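Transcriptional regulator, TetR family (Thermus thermophilus, PDB 3VPR) represses transcription as a TetR-family regulator, probably by binding operator DNA through the helix-turn-helix motif of each subunit. Local coordinates at the interface of chains A and B. Residues are numbered along the deposited sequence; one frame, centred on the assembly and turned at random. Chains: chain A/B, Transcriptional regulator, TetR family.

The interface of chains A and B. Residues chain A 101, 153, 156-157, 160; chain B 153, 156-157, 160.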
loop_
_atom_site.group_PDB
_atom_site.type_symbol
_atom_site.label_atom_id
_atom_site.label_comp_id
_atom_site.label_asym_id
_atom_site.label_seq_id
_atom_site.Cartn_x
_atom_site.Cartn_y
_atom_site.Cartn_z
ATOM N N LEU A 101 -7.601 -7.215 1.042
ATOM C CA LEU A 101 -6.747 -6.233 1.698
ATOM C C LEU A 101 -7.335 -5.693 2.997
ATOM O O LEU A 101 -6.701 -5.756 4.051
ATOM C CB LEU A 101 -6.464 -5.066 0.745
ATOM C CG LEU A 101 -5.390 -4.070 1.193
ATOM C CD1 LEU A 101 -4.064 -4.799 1.325
ATOM C CD2 LEU A 101 -5.267 -2.928 0.184
ATOM N N SER A 153 5.690 -3.741 -3.612
ATOM C CA SER A 153 5.124 -2.452 -3.230
ATOM C C SER A 153 4.561 -1.755 -4.468
ATOM O O SER A 153 3.468 -1.196 -4.430
ATOM C CB SER A 153 6.184 -1.560 -2.567
ATOM O OG SER A 153 6.636 -2.135 -1.348
ATOM N N ASN A 156 1.353 -4.020 -5.493
ATOM C CA ASN A 156 0.251 -3.971 -4.524
ATOM C C ASN A 156 -0.297 -2.579 -4.226
ATOM O O ASN A 156 -1.498 -2.431 -4.015
ATOM C CB ASN A 156 0.635 -4.666 -3.211
ATOM C CG ASN A 156 0.865 -6.158 -3.390
ATOM O OD1 ASN A 156 0.371 -6.746 -4.348
ATOM N ND2 ASN A 156 1.608 -6.778 -2.466
ATOM N N TRP A 157 0.558 -1.558 -4.207
ATOM C CA TRP A 157 0.063 -0.208 -3.953
ATOM C C TRP A 157 -0.961 0.176 -5.021
ATOM O O TRP A 157 -1.794 1.045 -4.788
ATOM C CB TRP A 157 1.201 0.811 -3.950
ATOM C CG TRP A 157 0.795 2.198 -3.474
ATOM C CD1 TRP A 157 0.956 3.385 -4.148
ATOM C CD2 TRP A 157 0.240 2.540 -2.198
ATOM N NE1 TRP A 157 0.539 4.436 -3.367
ATOM C CE2 TRP A 157 0.094 3.947 -2.168
ATOM C CE3 TRP A 157 -0.150 1.796 -1.077
ATOM C CZ2 TRP A 157 -0.419 4.624 -1.055
ATOM C CZ3 TRP A 157 -0.661 2.469 0.032
ATOM C CH2 TRP A 157 -0.793 3.870 0.031
ATOM N N ARG A 160 -4.625 0.842 -4.439
ATOM C CA ARG A 160 -5.097 2.106 -3.889
ATOM C C ARG A 160 -5.290 3.224 -4.902
ATOM O O ARG A 160 -6.085 4.135 -4.670
ATOM C CB ARG A 160 -4.139 2.591 -2.797
ATOM C CG ARG A 160 -4.282 1.862 -1.470
ATOM C CD ARG A 160 -5.644 2.140 -0.852
ATOM N NE ARG A 160 -5.743 1.685 0.532
ATOM C CZ ARG A 160 -4.953 2.097 1.519
ATOM N NH1 ARG A 160 -3.985 2.980 1.289
ATOM N NH2 ARG A 160 -5.142 1.637 2.747
ATOM N N SER B 153 5.134 4.462 -4.050
ATOM C CA SER B 153 4.598 3.148 -3.714
ATOM C C SER B 153 5.551 2.461 -2.745
ATOM O O SER B 153 5.127 1.853 -1.767
ATOM C CB SER B 153 4.436 2.296 -4.978
ATOM O OG SER B 153 3.532 2.915 -5.869
ATOM N N ASN B 156 5.257 4.574 0.662
ATOM C CA ASN B 156 3.957 4.441 1.301
ATOM C C ASN B 156 3.548 3.041 1.722
ATOM O O ASN B 156 2.880 2.876 2.755
ATOM C CB ASN B 156 2.869 5.054 0.427
ATOM C CG ASN B 156 2.947 6.578 0.394
ATOM O OD1 ASN B 156 3.711 7.178 1.135
ATOM N ND2 ASN B 156 2.155 7.199 -0.462
ATOM N N TRP B 157 3.955 2.035 0.949
ATOM C CA TRP B 157 3.596 0.664 1.272
ATOM C C TRP B 157 4.343 0.206 2.515
ATOM O O TRP B 157 4.029 -0.838 3.086
ATOM C CB TRP B 157 3.899 -0.263 0.091
ATOM C CG TRP B 157 3.299 -1.634 0.220
ATOM C CD1 TRP B 157 3.969 -2.811 0.420
ATOM C CD2 TRP B 157 1.905 -1.974 0.151
ATOM N NE1 TRP B 157 3.078 -3.861 0.474
ATOM C CE2 TRP B 157 1.806 -3.377 0.313
ATOM C CE3 TRP B 157 0.730 -1.229 -0.033
ATOM C CZ2 TRP B 157 0.577 -4.053 0.298
ATOM C CZ3 TRP B 157 -0.495 -1.902 -0.048
ATOM C CH2 TRP B 157 -0.557 -3.306 0.117
ATOM N N ARG B 160 2.656 -0.883 5.675
ATOM C CA ARG B 160 2.118 -2.235 5.740
ATOM C C ARG B 160 3.077 -3.298 6.268
ATOM O O ARG B 160 2.671 -4.438 6.486
ATOM C CB ARG B 160 1.626 -2.674 4.360
ATOM C CG ARG B 160 0.127 -2.595 4.181
ATOM C CD ARG B 160 -0.315 -1.281 3.590
ATOM N NE ARG B 160 -1.765 -1.264 3.431
ATOM C CZ ARG B 160 -2.434 -0.356 2.729
ATOM N NH1 ARG B 160 -1.784 0.624 2.112
ATOM N NH2 ARG B 160 -3.757 -0.434 2.638
#
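A:Trp157 and B:Trp157 meet across the two-fold axis of the dimer. The indoles run antiparallel, side by side, and touch along their six-membered rings, CE3 of A:Trp157 lying 3.3 Å from CE3 of B:Trp157. They do not stack: CE3 of A:Trp157 comes in at the edge of the B:Trp157 ring. In both chains CG is anti to the backbone N (chi1 -171° in A:Trp157), which sends the indole across to the partner helix. There B:Asn156 lays its CB over one face of the A:Trp157 ring, 3.9 Å from the centroid of the six-membered ring, a CH-pi contact. A:Asn156 does the same to B:Trp157, its amide plane turned 55° from the ring. The five-membered side of each indole packs on a serine, with OG of A:Ser153 3.3 Å from CD1 of B:Trp157. The opposite face of A:Trp157 is backed by CB of its own A:Arg160. The guanidinium of B:Arg160 brings NH1 to the edge of the A:Trp157 ring, the two planes steeply inclined, and lies over its own B:Trp157. An alanine in place of A:Trp157 would probably leave a gap between the helices, with B:Asn156 CB and the edge of B:Trp157 losing their partner.

Toward A:Leu101 and A:Arg160 the packing is looser; A:Arg160 buries little (16 Å²). A:Leu101 brings CD1 to 4.0 Å from CH2 of B:Trp157, and CD2 to 3.8 Å from NH2 of B:Arg160. A:Arg160 and B:Arg160 point tip to tip, their guanidinium planes 50° apart. Their NH2 groups are modelled too close, so this pairing is doubtful. Two like charges here would be expected to repel. The two arginines also differ in shape, so the symmetry is imperfect at this end.

The patch lies near the C-terminal end of helix 144-161 of chain A, against helix 144-156 of chain B and the 3-10 turn 157-160 that follows it. A:Leu101 reaches in from helix 94-103. This is the C-terminal, dimer-forming region of the TetR fold, away from the DNA-binding helices.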